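Side-chain contacts in metallo-beta-lactamase (Pseudomonas stutzeri, PDB 4ZEJ), which probably hydrolyses beta-lactam antibiotics at a zinc centre, adding water to open the lactam ring and yield a substituted beta-amino acid: residues Pro4-Glu9 with Thr55-His60; Glu13-His18 with Ser150-Gly155; Gln177-Ala182 with Leu214-Ser219; Ala192-Val195 with Lys201-Asp204. All coordinates share one frame; numbering follows the deposited sequence.

Interaction 1. Residues Pro4-Glu9 with Thr55-His60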
loop_
_atom_site.group_PDB
_atom_site.type_symbol
_atom_site.label_atom_id
_atom_site.label_comp_id
_atom_site.label_asym_id
_atom_site.label_seq_id
_atom_site.Cartn_x
_atom_site.Cartn_y
_atom_site.Cartn_z
ATOM N N PRO A 4 -8.272 -17.004 5.997
ATOM C CA PRO A 4 -8.232 -16.448 7.353
ATOM C C PRO A 4 -8.944 -15.103 7.444
ATOM O O PRO A 4 -9.141 -14.436 6.423
ATOM C CB PRO A 4 -6.731 -16.265 7.626
ATOM C CG PRO A 4 -6.046 -17.184 6.659
ATOM C CD PRO A 4 -6.918 -17.189 5.440
ATOM N N GLU A 5 -9.304 -14.715 8.666
ATOM C CA GLU A 5 -9.852 -13.391 8.936
ATOM C C GLU A 5 -8.723 -12.355 8.892
ATOM O O GLU A 5 -7.548 -12.703 8.967
ATOM C CB GLU A 5 -10.513 -13.339 10.323
ATOM C CG GLU A 5 -11.631 -14.355 10.583
ATOM C CD GLU A 5 -12.912 -14.107 9.805
ATOM O OE1 GLU A 5 -13.736 -15.045 9.716
ATOM O OE2 GLU A 5 -13.127 -12.987 9.284
ATOM N N LEU A 6 -9.088 -11.082 8.787
ATOM C CA LEU A 6 -8.133 -9.985 8.937
ATOM C C LEU A 6 -7.504 -10.037 10.317
ATOM O O LEU A 6 -8.177 -10.387 11.291
ATOM C CB LEU A 6 -8.858 -8.628 8.807
ATOM C CG LEU A 6 -7.984 -7.361 8.930
ATOM C CD1 LEU A 6 -7.804 -6.617 7.628
ATOM C CD2 LEU A 6 -8.567 -6.423 9.962
ATOM N N ARG A 7 -6.239 -9.657 10.415
ATOM C CA ARG A 7 -5.648 -9.358 11.720
ATOM C C ARG A 7 -4.929 -8.021 11.704
ATOM O O ARG A 7 -4.585 -7.496 10.643
ATOM C CB ARG A 7 -4.750 -10.493 12.202
ATOM C CG ARG A 7 -3.576 -10.744 11.303
ATOM C CD ARG A 7 -2.733 -11.867 11.876
ATOM N NE ARG A 7 -1.458 -11.955 11.203
ATOM C CZ ARG A 7 -1.221 -12.599 10.059
ATOM N NH1 ARG A 7 -2.194 -13.214 9.385
ATOM N NH2 ARG A 7 0.018 -12.614 9.583
ATOM N N ILE A 8 -4.786 -7.443 12.893
ATOM C CA ILE A 8 -4.188 -6.124 13.067
ATOM C C ILE A 8 -3.136 -6.242 14.144
ATOM O O ILE A 8 -3.431 -6.711 15.242
ATOM C CB ILE A 8 -5.241 -5.058 13.445
ATOM C CG1 ILE A 8 -6.361 -5.002 12.397
ATOM C CG2 ILE A 8 -4.592 -3.680 13.522
ATOM C CD1 ILE A 8 -7.627 -4.328 12.885
ATOM N N GLU A 9 -1.909 -5.831 13.833
ATOM C CA GLU A 9 -0.785 -5.995 14.751
ATOM C C GLU A 9 0.035 -4.706 14.805
ATOM O O GLU A 9 0.198 -4.026 13.792
ATOM C CB GLU A 9 0.033 -7.238 14.313
ATOM C CG GLU A 9 -0.708 -8.552 14.632
ATOM C CD GLU A 9 -0.214 -9.782 13.888
ATOM O OE1 GLU A 9 -0.229 -9.769 12.656
ATOM O OE2 GLU A 9 0.139 -10.799 14.544
ATOM N N THR A 55 -12.537 -5.238 5.191
ATOM C CA THR A 55 -12.613 -3.782 5.254
ATOM C C THR A 55 -13.568 -3.370 6.376
ATOM O O THR A 55 -13.235 -2.515 7.182
ATOM C CB THR A 55 -13.030 -3.178 3.893
ATOM O OG1 THR A 55 -12.033 -3.504 2.918
ATOM C CG2 THR A 55 -13.171 -1.666 3.963
ATOM N N GLU A 56 -14.722 -4.024 6.459
ATOM C CA GLU A 56 -15.655 -3.768 7.565
ATOM C C GLU A 56 -15.039 -4.047 8.944
ATOM O O GLU A 56 -15.182 -3.240 9.867
ATOM C CB GLU A 56 -16.952 -4.556 7.377
ATOM C CG GLU A 56 -17.980 -4.256 8.460
ATOM C CD GLU A 56 -19.411 -4.669 8.130
ATOM O OE1 GLU A 56 -19.765 -4.886 6.953
ATOM O OE2 GLU A 56 -20.212 -4.734 9.079
ATOM N N THR A 57 -14.350 -5.176 9.080
ATOM C CA THR A 57 -13.673 -5.519 10.333
ATOM C C THR A 57 -12.666 -4.453 10.767
ATOM O O THR A 57 -12.671 -4.032 11.923
ATOM C CB THR A 57 -12.978 -6.876 10.230
ATOM O OG1 THR A 57 -13.965 -7.859 9.900
ATOM C CG2 THR A 57 -12.313 -7.259 11.552
ATOM N N LEU A 58 -11.833 -4.020 9.824
ATOM C CA LEU A 58 -10.841 -2.994 10.058
ATOM C C LEU A 58 -11.472 -1.674 10.507
ATOM O O LEU A 58 -11.018 -1.066 11.489
ATOM C CB LEU A 58 -10.026 -2.755 8.784
ATOM C CG LEU A 58 -8.938 -1.680 8.867
ATOM C CD1 LEU A 58 -7.873 -2.122 9.859
ATOM C CD2 LEU A 58 -8.341 -1.378 7.497
ATOM N N VAL A 59 -12.503 -1.235 9.791
ATOM C CA VAL A 59 -13.193 0.027 10.123
ATOM C C VAL A 59 -13.864 -0.063 11.509
ATOM O O VAL A 59 -13.801 0.885 12.310
ATOM C CB VAL A 59 -14.186 0.428 9.004
ATOM C CG1 VAL A 59 -15.049 1.612 9.408
ATOM C CG2 VAL A 59 -13.429 0.772 7.719
ATOM N N HIS A 60 -14.476 -1.204 11.805
ATOM C CA HIS A 60 -15.063 -1.435 13.125
ATOM C C HIS A 60 -14.028 -1.357 14.236
ATOM O O HIS A 60 -14.313 -0.811 15.295
ATOM C CB HIS A 60 -15.784 -2.788 13.176
ATOM C CG HIS A 60 -17.100 -2.791 12.479
ATOM N ND1 HIS A 60 -18.108 -3.676 12.791
ATOM C CD2 HIS A 60 -17.601 -1.974 11.522
ATOM C CE1 HIS A 60 -19.164 -3.418 12.041
ATOM N NE2 HIS A 60 -18.876 -2.396 11.257
HETATM O O HOH W 1 -12.401 -10.202 9.119
#
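Leu-58 of helix 52-64 meets two side chains of the N-terminal segment, Leu-6 and Ile-8. Leu-58 CB is 4.1 Å from Leu-6 CD2. Leu-6 CD2 is also 4.1 Å from Leu-58 N, at the helix backbone. The chain of Leu-58 leaves with CG anti to the backbone N (chi1 179°), which carries its two methyls on past Leu-6. Leu-58 CD1 goes to Ile-8, 3.8 Å from Ile-8 CD1 and slightly farther from Ile-8 CG1. The Leu-58 and Ile-8 side chains cross at about a right angle. Leu-58 CD2 turns to His-18 of the neighbouring strand, and Pro-49 also packs on this leucine. In the alpha-beta/beta-alpha sandwich of metallo-beta-lactamases, this is helix against sheet: helix 52-64 packs against the edge strand 7-12 of the seven-stranded sheet. Thr-57 adds a looser apolar touch, with CG2 4.2 Å from Leu-6 CD2. Thr-57 OG1 is hydrogen-bonded to Arg-53 O, and water 1 also lies within 2.9 Å of Thr-57 OG1. The same water donates to Glu-5 OE2, again over 2.9 Å, and takes a weak bond from Leu-6 N. It thus sits between the loop before the strand and the helix. Glu-5 OE1 makes a salt bridge to Arg-53, one turn earlier in the helix. Arg-7 starts off away from the helix. Arg-7 NE makes a salt bridge to Glu-9 OE1 at 2.9 Å, reaching that oxygen from above the carboxylate plane, while NH1 is hydrogen-bonded to Tyr-21 OH.

Interaction 2. Residues Glu13-His18 with Ser150-Gly155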
loop_
_atom_site.group_PDB
_atom_site.type_symbol
_atom_site.label_atom_id
_atom_site.label_comp_id
_atom_site.label_asym_id
_atom_site.label_seq_id
_atom_site.Cartn_x
_atom_site.Cartn_y
_atom_site.Cartn_z
ATOM N N GLU A 13 4.772 2.573 17.937
ATOM C CA GLU A 13 3.822 3.574 18.431
ATOM C C GLU A 13 3.065 4.200 17.254
ATOM O O GLU A 13 3.675 4.664 16.285
ATOM C CB GLU A 13 4.526 4.673 19.233
ATOM C CG GLU A 13 3.571 5.710 19.850
ATOM C CD GLU A 13 4.282 6.861 20.536
ATOM O OE1 GLU A 13 5.515 6.983 20.389
ATOM O OE2 GLU A 13 3.609 7.658 21.235
ATOM N N ASN A 14 1.740 4.171 17.344
ATOM C CA ASN A 14 0.849 4.818 16.379
ATOM C C ASN A 14 0.749 4.154 15.000
ATOM O O ASN A 14 0.063 4.682 14.132
ATOM C CB ASN A 14 1.175 6.325 16.238
ATOM C CG ASN A 14 0.821 7.117 17.480
ATOM O OD1 ASN A 14 -0.189 6.851 18.118
ATOM N ND2 ASN A 14 1.637 8.112 17.816
ATOM N N ILE A 15 1.384 2.999 14.802
ATOM C CA ILE A 15 1.417 2.352 13.482
ATOM C C ILE A 15 1.023 0.890 13.601
ATOM O O ILE A 15 1.660 0.118 14.330
ATOM C CB ILE A 15 2.811 2.458 12.812
ATOM C CG1 ILE A 15 3.267 3.925 12.710
ATOM C CG2 ILE A 15 2.804 1.770 11.439
ATOM C CD1 ILE A 15 2.459 4.820 11.791
ATOM N N PHE A 16 -0.021 0.509 12.865
ATOM C CA PHE A 16 -0.535 -0.849 12.892
ATOM C C PHE A 16 -0.532 -1.444 11.495
ATOM O O PHE A 16 -0.887 -0.768 10.529
ATOM C CB PHE A 16 -1.947 -0.860 13.466
ATOM C CG PHE A 16 -2.001 -0.418 14.904
ATOM C CD1 PHE A 16 -1.973 -1.354 15.929
ATOM C CD2 PHE A 16 -2.020 0.938 15.229
ATOM C CE1 PHE A 16 -1.998 -0.953 17.259
ATOM C CE2 PHE A 16 -2.031 1.355 16.559
ATOM C CZ PHE A 16 -2.024 0.408 17.575
ATOM N N LEU A 17 -0.124 -2.705 11.416
ATOM C CA LEU A 17 -0.113 -3.469 10.172
ATOM C C LEU A 17 -1.372 -4.298 10.114
ATOM O O LEU A 17 -1.687 -5.008 11.076
ATOM C CB LEU A 17 1.098 -4.401 10.168
ATOM C CG LEU A 17 1.267 -5.287 8.938
ATOM C CD1 LEU A 17 1.786 -4.457 7.790
ATOM C CD2 LEU A 17 2.237 -6.426 9.276
ATOM N N HIS A 18 -2.128 -4.181 9.021
ATOM C CA HIS A 18 -3.249 -5.069 8.784
ATOM C C HIS A 18 -2.892 -6.083 7.705
ATOM O O HIS A 18 -2.292 -5.737 6.689
ATOM C CB HIS A 18 -4.578 -4.328 8.525
ATOM C CG HIS A 18 -4.645 -3.511 7.271
ATOM N ND1 HIS A 18 -4.894 -4.063 6.032
ATOM C CD2 HIS A 18 -4.641 -2.169 7.084
ATOM C CE1 HIS A 18 -4.979 -3.104 5.131
ATOM N NE2 HIS A 18 -4.840 -1.946 5.743
ATOM N N SER A 150 7.262 8.715 11.874
ATOM C CA SER A 150 7.601 7.343 12.254
ATOM C C SER A 150 8.858 6.791 11.574
ATOM O O SER A 150 9.362 5.745 11.985
ATOM C CB SER A 150 6.425 6.425 11.921
ATOM O OG SER A 150 5.249 6.902 12.548
ATOM N N LYS A 151 9.349 7.477 10.540
ATOM C CA LYS A 151 10.479 7.002 9.743
ATOM C C LYS A 151 10.184 5.645 9.099
ATOM O O LYS A 151 11.071 4.786 8.986
ATOM C CB LYS A 151 11.775 6.946 10.574
ATOM C CG LYS A 151 12.051 8.175 11.431
ATOM C CD LYS A 151 12.240 9.421 10.580
ATOM C CE LYS A 151 12.411 10.667 11.437
ATOM N NZ LYS A 151 12.098 11.889 10.645
ATOM N N ILE A 152 8.934 5.478 8.678
ATOM C CA ILE A 152 8.479 4.278 7.990
ATOM C C ILE A 152 8.210 4.646 6.540
ATOM O O ILE A 152 7.528 5.635 6.257
ATOM C CB ILE A 152 7.203 3.698 8.626
ATOM C CG1 ILE A 152 7.518 3.136 10.020
ATOM C CG2 ILE A 152 6.547 2.643 7.709
ATOM C CD1 ILE A 152 6.284 2.792 10.831
ATOM N N LEU A 153 8.738 3.833 5.631
ATOM C CA LEU A 153 8.340 3.865 4.242
ATOM C C LEU A 153 7.460 2.657 3.966
ATOM O O LEU A 153 7.895 1.518 4.100
ATOM C CB LEU A 153 9.568 3.839 3.330
ATOM C CG LEU A 153 9.286 3.968 1.843
ATOM C CD1 LEU A 153 8.746 5.351 1.514
ATOM C CD2 LEU A 153 10.557 3.651 1.059
ATOM N N PHE A 154 6.213 2.918 3.618
ATOM C CA PHE A 154 5.320 1.883 3.129
ATOM C C PHE A 154 5.529 1.764 1.621
ATOM O O PHE A 154 5.138 2.640 0.855
ATOM C CB PHE A 154 3.870 2.205 3.457
ATOM C CG PHE A 154 2.929 1.125 3.034
ATOM C CD1 PHE A 154 2.718 0.013 3.844
ATOM C CD2 PHE A 154 2.298 1.195 1.795
ATOM C CE1 PHE A 154 1.865 -1.003 3.439
ATOM C CE2 PHE A 154 1.454 0.186 1.387
ATOM C CZ PHE A 154 1.242 -0.917 2.197
ATOM N N GLY A 155 6.154 0.670 1.204
ATOM C CA GLY A 155 6.514 0.474 -0.201
ATOM C C GLY A 155 5.391 -0.046 -1.074
ATOM O O GLY A 155 5.440 0.112 -2.294
HETATM O O HOH W 2 5.571 6.516 15.147
#
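Ile-15 packs on Ser-150 and Ile-152 without any flat group between them. The two phenylalanines of these segments are occupied elsewhere: Phe-16 sits edge-to-face with Trp-61 of helix 52-64, and Phe-154 rests on Leu-35 and Asp-47. The apolar part of the contact is two isoleucines reaching toward each other, tip to tip. Ile-152 CD1 ends against the branch point of Ile-15, 3.7 Å from both Ile-15 CG1 and CG2. Ile-152 is placed for this by its extended outer torsion (chi2 169°), which pushes CD1 out from the strand. Ile-15 CD1 bends to the serine instead and lies 3.6 Å from Ser-150 OG. CG1 of Ile-15 is just as near to that oxygen, so the hydroxyl has methylene and methyl carbon along one side. Ser-150 OG is hydrogen-bonded to water 2 at 2.6 Å. The water donates to Glu-13 O over 2.9 Å and so links the backbone of Glu-13 to the side chain of Ser-150. A G1 beta bulge at Lys-151 and Ile-152, opposite Leu-147, follows the serine. Strand 15-24 belongs to the seven-stranded sheet and strand 152-156 to the five-stranded one. Their buried isoleucines meet between the two sheets, as in the core of the metallo-beta-lactamase sandwich.

Interaction 3. Residues Gln177-Ala182 with Leu214-Ser219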
loop_
_atom_site.group_PDB
_atom_site.type_symbol
_atom_site.label_atom_id
_atom_site.label_comp_id
_atom_site.label_asym_id
_atom_site.label_seq_id
_atom_site.Cartn_x
_atom_site.Cartn_y
_atom_site.Cartn_z
ATOM N N GLN A 177 12.782 -0.100 -15.900
ATOM C CA GLN A 177 12.597 1.103 -15.099
ATOM C C GLN A 177 12.622 0.833 -13.582
ATOM O O GLN A 177 13.041 1.689 -12.810
ATOM C CB GLN A 177 11.291 1.797 -15.505
ATOM C CG GLN A 177 10.967 3.129 -14.819
ATOM C CD GLN A 177 12.092 4.157 -14.809
ATOM O OE1 GLN A 177 12.711 4.459 -15.856
ATOM N NE2 GLN A 177 12.346 4.737 -13.630
ATOM N N TRP A 178 12.197 -0.359 -13.165
ATOM C CA TRP A 178 12.007 -0.645 -11.728
ATOM C C TRP A 178 13.295 -0.451 -10.935
ATOM O O TRP A 178 13.267 0.109 -9.844
ATOM C CB TRP A 178 11.448 -2.057 -11.530
ATOM C CG TRP A 178 10.750 -2.339 -10.246
ATOM C CD1 TRP A 178 10.914 -1.716 -9.023
ATOM C CD2 TRP A 178 9.823 -3.398 -10.031
ATOM N NE1 TRP A 178 10.099 -2.302 -8.084
ATOM C CE2 TRP A 178 9.425 -3.342 -8.673
ATOM C CE3 TRP A 178 9.251 -4.366 -10.867
ATOM C CZ2 TRP A 178 8.497 -4.226 -8.131
ATOM C CZ3 TRP A 178 8.319 -5.256 -10.321
ATOM C CH2 TRP A 178 7.950 -5.174 -8.972
ATOM N N SER A 179 14.429 -0.887 -11.479
ATOM C CA SER A 179 15.698 -0.725 -10.752
ATOM C C SER A 179 16.009 0.765 -10.542
ATOM O O SER A 179 16.431 1.160 -9.452
ATOM C CB SER A 179 16.851 -1.456 -11.461
ATOM O OG SER A 179 17.033 -0.983 -12.776
ATOM N N ARG A 180 15.769 1.582 -11.568
ATOM C CA ARG A 180 15.980 3.036 -11.468
ATOM C C ARG A 180 15.005 3.686 -10.499
ATOM O O ARG A 180 15.397 4.526 -9.701
ATOM C CB ARG A 180 15.845 3.723 -12.826
ATOM C CG ARG A 180 17.037 3.525 -13.734
ATOM C CD ARG A 180 16.926 4.401 -14.970
ATOM N NE ARG A 180 15.827 3.959 -15.835
ATOM C CZ ARG A 180 15.870 2.912 -16.668
ATOM N NH1 ARG A 180 16.964 2.149 -16.774
ATOM N NH2 ARG A 180 14.807 2.625 -17.415
ATOM N N SER A 181 13.730 3.297 -10.589
ATOM C CA SER A 181 12.715 3.759 -9.645
ATOM C C SER A 181 13.076 3.402 -8.212
ATOM O O SER A 181 12.898 4.217 -7.306
ATOM C CB SER A 181 11.338 3.173 -9.989
ATOM O OG SER A 181 10.999 3.508 -11.323
ATOM N N ALA A 182 13.576 2.181 -8.011
ATOM C CA ALA A 182 13.994 1.748 -6.690
ATOM C C ALA A 182 15.155 2.603 -6.174
ATOM O O ALA A 182 15.168 2.999 -5.013
ATOM C CB ALA A 182 14.377 0.271 -6.705
ATOM N N LEU A 214 16.625 -7.606 -7.672
ATOM C CA LEU A 214 15.669 -8.478 -8.377
ATOM C C LEU A 214 15.291 -7.905 -9.742
ATOM O O LEU A 214 15.232 -8.641 -10.738
ATOM C CB LEU A 214 14.398 -8.716 -7.570
ATOM C CG LEU A 214 14.508 -9.576 -6.296
ATOM C CD1 LEU A 214 13.205 -9.479 -5.547
ATOM C CD2 LEU A 214 14.861 -11.014 -6.632
ATOM N N ALA A 215 15.029 -6.594 -9.791
ATOM C CA ALA A 215 14.689 -5.933 -11.046
ATOM C C ALA A 215 15.861 -5.981 -12.039
ATOM O O ALA A 215 15.656 -6.176 -13.241
ATOM C CB ALA A 215 14.260 -4.498 -10.799
ATOM N N GLU A 216 17.081 -5.818 -11.536
ATOM C CA GLU A 216 18.281 -5.881 -12.378
ATOM C C GLU A 216 18.471 -7.251 -13.026
ATOM O O GLU A 216 18.876 -7.318 -14.187
ATOM C CB GLU A 216 19.543 -5.510 -11.591
ATOM C CG GLU A 216 19.566 -4.047 -11.168
ATOM C CD GLU A 216 20.682 -3.709 -10.204
ATOM O OE1 GLU A 216 21.046 -2.517 -10.131
ATOM O OE2 GLU A 216 21.230 -4.611 -9.544
ATOM N N THR A 217 18.199 -8.330 -12.290
ATOM C CA THR A 217 18.380 -9.679 -12.849
ATOM C C THR A 217 17.165 -10.152 -13.657
ATOM O O THR A 217 17.306 -11.021 -14.524
ATOM C CB THR A 217 18.785 -10.706 -11.775
ATOM O OG1 THR A 217 17.818 -10.736 -10.730
ATOM C CG2 THR A 217 20.150 -10.347 -11.200
ATOM N N ALA A 218 16.000 -9.551 -13.433
ATOM C CA ALA A 218 14.826 -9.857 -14.239
ATOM C C ALA A 218 14.947 -9.272 -15.657
ATOM O O ALA A 218 14.369 -9.813 -16.582
ATOM C CB ALA A 218 13.550 -9.375 -13.558
ATOM N N SER A 219 15.708 -8.183 -15.808
ATOM C CA SER A 219 15.907 -7.506 -17.104
ATOM C C SER A 219 16.539 -8.399 -18.175
ATOM O O SER A 219 17.319 -9.304 -17.867
ATOM C CB SER A 219 16.786 -6.267 -16.917
ATOM O OG SER A 219 16.183 -5.339 -16.038
#
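On the helix that brings Trp-178 and Ser-179 against Ala-215 and Glu-216, Gln-177 OE1 is gripped by two nitrogens of Arg-180. The NE and NH2 of Arg-180 each lie 3.2 Å from this oxygen. Both come from the same face of the amide, above its plane and off the lone pairs. The other end of the amide is held as well: Gln-177 NE2 donates to Ser-181 OG over 2.9 Å in a nearly straight bond (166°), close to the amide plane. Bonds at both ends should fix the rotation of the group. The contact itself is small and apolar. Ala-215 CB fits between two residues of helix 175-188, 3.8 Å from Trp-178 CB and 3.7 Å from Ser-179 N. It meets the indole obliquely. Ser-179 CB touches Glu-216 CG at 3.8 Å, alongside the start of the glutamate chain, whose OE1 goes on to a salt bridge with Lys-212. Ser-179 OG sits between its own backbone N and carbonyl carbon (chi1 59°), turned back to a weak bond with Asp-176 O. With alanine and serine at the interface, the helix axes come within 8.2 Å. They run nearly antiparallel, at 161°. Beyond the alanine, Trp-178 donates through NE1 to Phe-158 O, stacks on the Phe-158 ring and touches His-138. His-138 is a zinc ligand, so this antiparallel helix pair backs onto the second shell of the metallo-beta-lactamase zinc site.

Interaction 4. Residues Ala192-Val195 with Lys201-Asp204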
loop_
_atom_site.group_PDB
_atom_site.type_symbol
_atom_site.label_atom_id
_atom_site.label_comp_id
_atom_site.label_asym_id
_atom_site.label_seq_id
_atom_site.Cartn_x
_atom_site.Cartn_y
_atom_site.Cartn_z
ATOM N N ALA A 192 14.785 6.216 6.244
ATOM C CA ALA A 192 13.831 5.145 6.538
ATOM C C ALA A 192 14.444 4.111 7.466
ATOM O O ALA A 192 15.517 3.585 7.175
ATOM C CB ALA A 192 13.350 4.477 5.251
ATOM N N GLN A 193 13.776 3.869 8.591
ATOM C CA GLN A 193 14.184 2.844 9.558
ATOM C C GLN A 193 13.439 1.528 9.332
ATOM O O GLN A 193 13.958 0.463 9.645
ATOM C CB GLN A 193 13.966 3.341 10.988
ATOM C CG GLN A 193 14.906 4.480 11.379
ATOM C CD GLN A 193 14.593 5.107 12.725
ATOM O OE1 GLN A 193 13.837 4.556 13.522
ATOM N NE2 GLN A 193 15.207 6.252 13.003
ATOM N N ILE A 194 12.213 1.622 8.820
ATOM C CA ILE A 194 11.370 0.467 8.572
ATOM C C ILE A 194 10.806 0.634 7.170
ATOM O O ILE A 194 10.343 1.721 6.803
ATOM C CB ILE A 194 10.225 0.354 9.607
ATOM C CG1 ILE A 194 10.794 0.140 11.019
ATOM C CG2 ILE A 194 9.231 -0.748 9.215
ATOM C CD1 ILE A 194 9.779 0.251 12.149
ATOM N N VAL A 195 10.853 -0.447 6.397
ATOM C CA VAL A 195 10.205 -0.521 5.112
ATOM C C VAL A 195 9.208 -1.669 5.125
ATOM O O VAL A 195 9.534 -2.794 5.536
ATOM C CB VAL A 195 11.221 -0.721 3.968
ATOM C CG1 VAL A 195 10.494 -0.888 2.642
ATOM C CG2 VAL A 195 12.196 0.456 3.924
ATOM N N LYS A 201 7.152 -10.149 4.929
ATOM C CA LYS A 201 7.693 -9.698 6.196
ATOM C C LYS A 201 8.262 -8.271 6.120
ATOM O O LYS A 201 8.927 -7.915 5.142
ATOM C CB LYS A 201 8.801 -10.667 6.618
ATOM C CG LYS A 201 9.281 -10.479 8.035
ATOM C CD LYS A 201 10.292 -11.550 8.398
ATOM C CE LYS A 201 10.968 -11.231 9.709
ATOM N NZ LYS A 201 11.538 -12.453 10.351
ATOM N N ILE A 202 8.026 -7.466 7.151
ATOM C CA ILE A 202 8.608 -6.107 7.170
ATOM C C ILE A 202 10.108 -6.174 7.465
ATOM O O ILE A 202 10.613 -7.171 7.981
ATOM C CB ILE A 202 7.893 -5.147 8.153
ATOM C CG1 ILE A 202 8.220 -5.444 9.610
ATOM C CG2 ILE A 202 6.393 -5.149 7.882
ATOM C CD1 ILE A 202 7.625 -4.426 10.571
ATOM N N GLY A 203 10.816 -5.108 7.131
ATOM C CA GLY A 203 12.242 -5.033 7.418
ATOM C C GLY A 203 12.722 -3.601 7.369
ATOM O O GLY A 203 11.953 -2.675 7.619
ATOM N N ASP A 204 13.976 -3.429 6.983
ATOM C CA ASP A 204 14.581 -2.098 6.893
ATOM C C ASP A 204 14.809 -1.742 5.422
ATOM O O ASP A 204 14.203 -2.369 4.522
ATOM C CB ASP A 204 15.837 -2.010 7.798
ATOM C CG ASP A 204 17.010 -2.829 7.300
ATOM O OD1 ASP A 204 16.892 -3.555 6.296
ATOM O OD2 ASP A 204 18.083 -2.752 7.937
#
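A single antiparallel bridge pairs Val-195, on the edge strand 194-197 of the five-stranded sheet, with Gly-203. The loop it closes carries the zinc ligand His-199. Both bonds of the hydrogen-bonded pair are made: Val-195 N donates to Gly-203 O over 2.8 Å, and Gly-203 N returns a straighter bond to Val-195 O (3.1 Å, 174°). Gly-203 O also receives a CA-H contact from Ile-194, whose CA is 3.3 Å away. Side chains frame the bridge. Ile-194 CG2 and Ile-202 CD1 meet loosely at 4.2 Å, and both isoleucines also pack on Val-11 of strand 7-12. Val-195 meets Asp-204 with its CB and CG2, the latter anti to the valine carbonyl carbon. Val-195 CB and CG2 both lie 3.5 Å from Asp-204 O, so a backbone oxygen rests against the valine branch. Asp-204 CG sits between the backbone N and the carbonyl carbon (chi1 70°). From there OD1 accepts a bond from Ala-206 N, where helix 206-218 begins. Asp-204 CB, meanwhile, lies 3.6 Å from Gln-193 O.

Interactions 1 and 2 share the seven-stranded sheet through neighbouring strands 7-12 and 15-24, and their centres are 16 Å apart. Interaction 2 crosses from that sheet to the five-stranded one. There strand 152-156 runs beside strand 194-197 of interaction 4, only 9 Å away between centres. Interaction 3 lies on the far side of the chain's centre from interaction 1, about 33 Å between centres, and joins helices 175-188 and 206-218. In chain order, interactions 1 and 2 alternate their segments, and interaction 4 falls between the two helices of interaction 3. The four contacts thus join the N-terminal strands, the two sheets and the C-terminal helix, with interaction 3 closest to the zinc site through Trp-178.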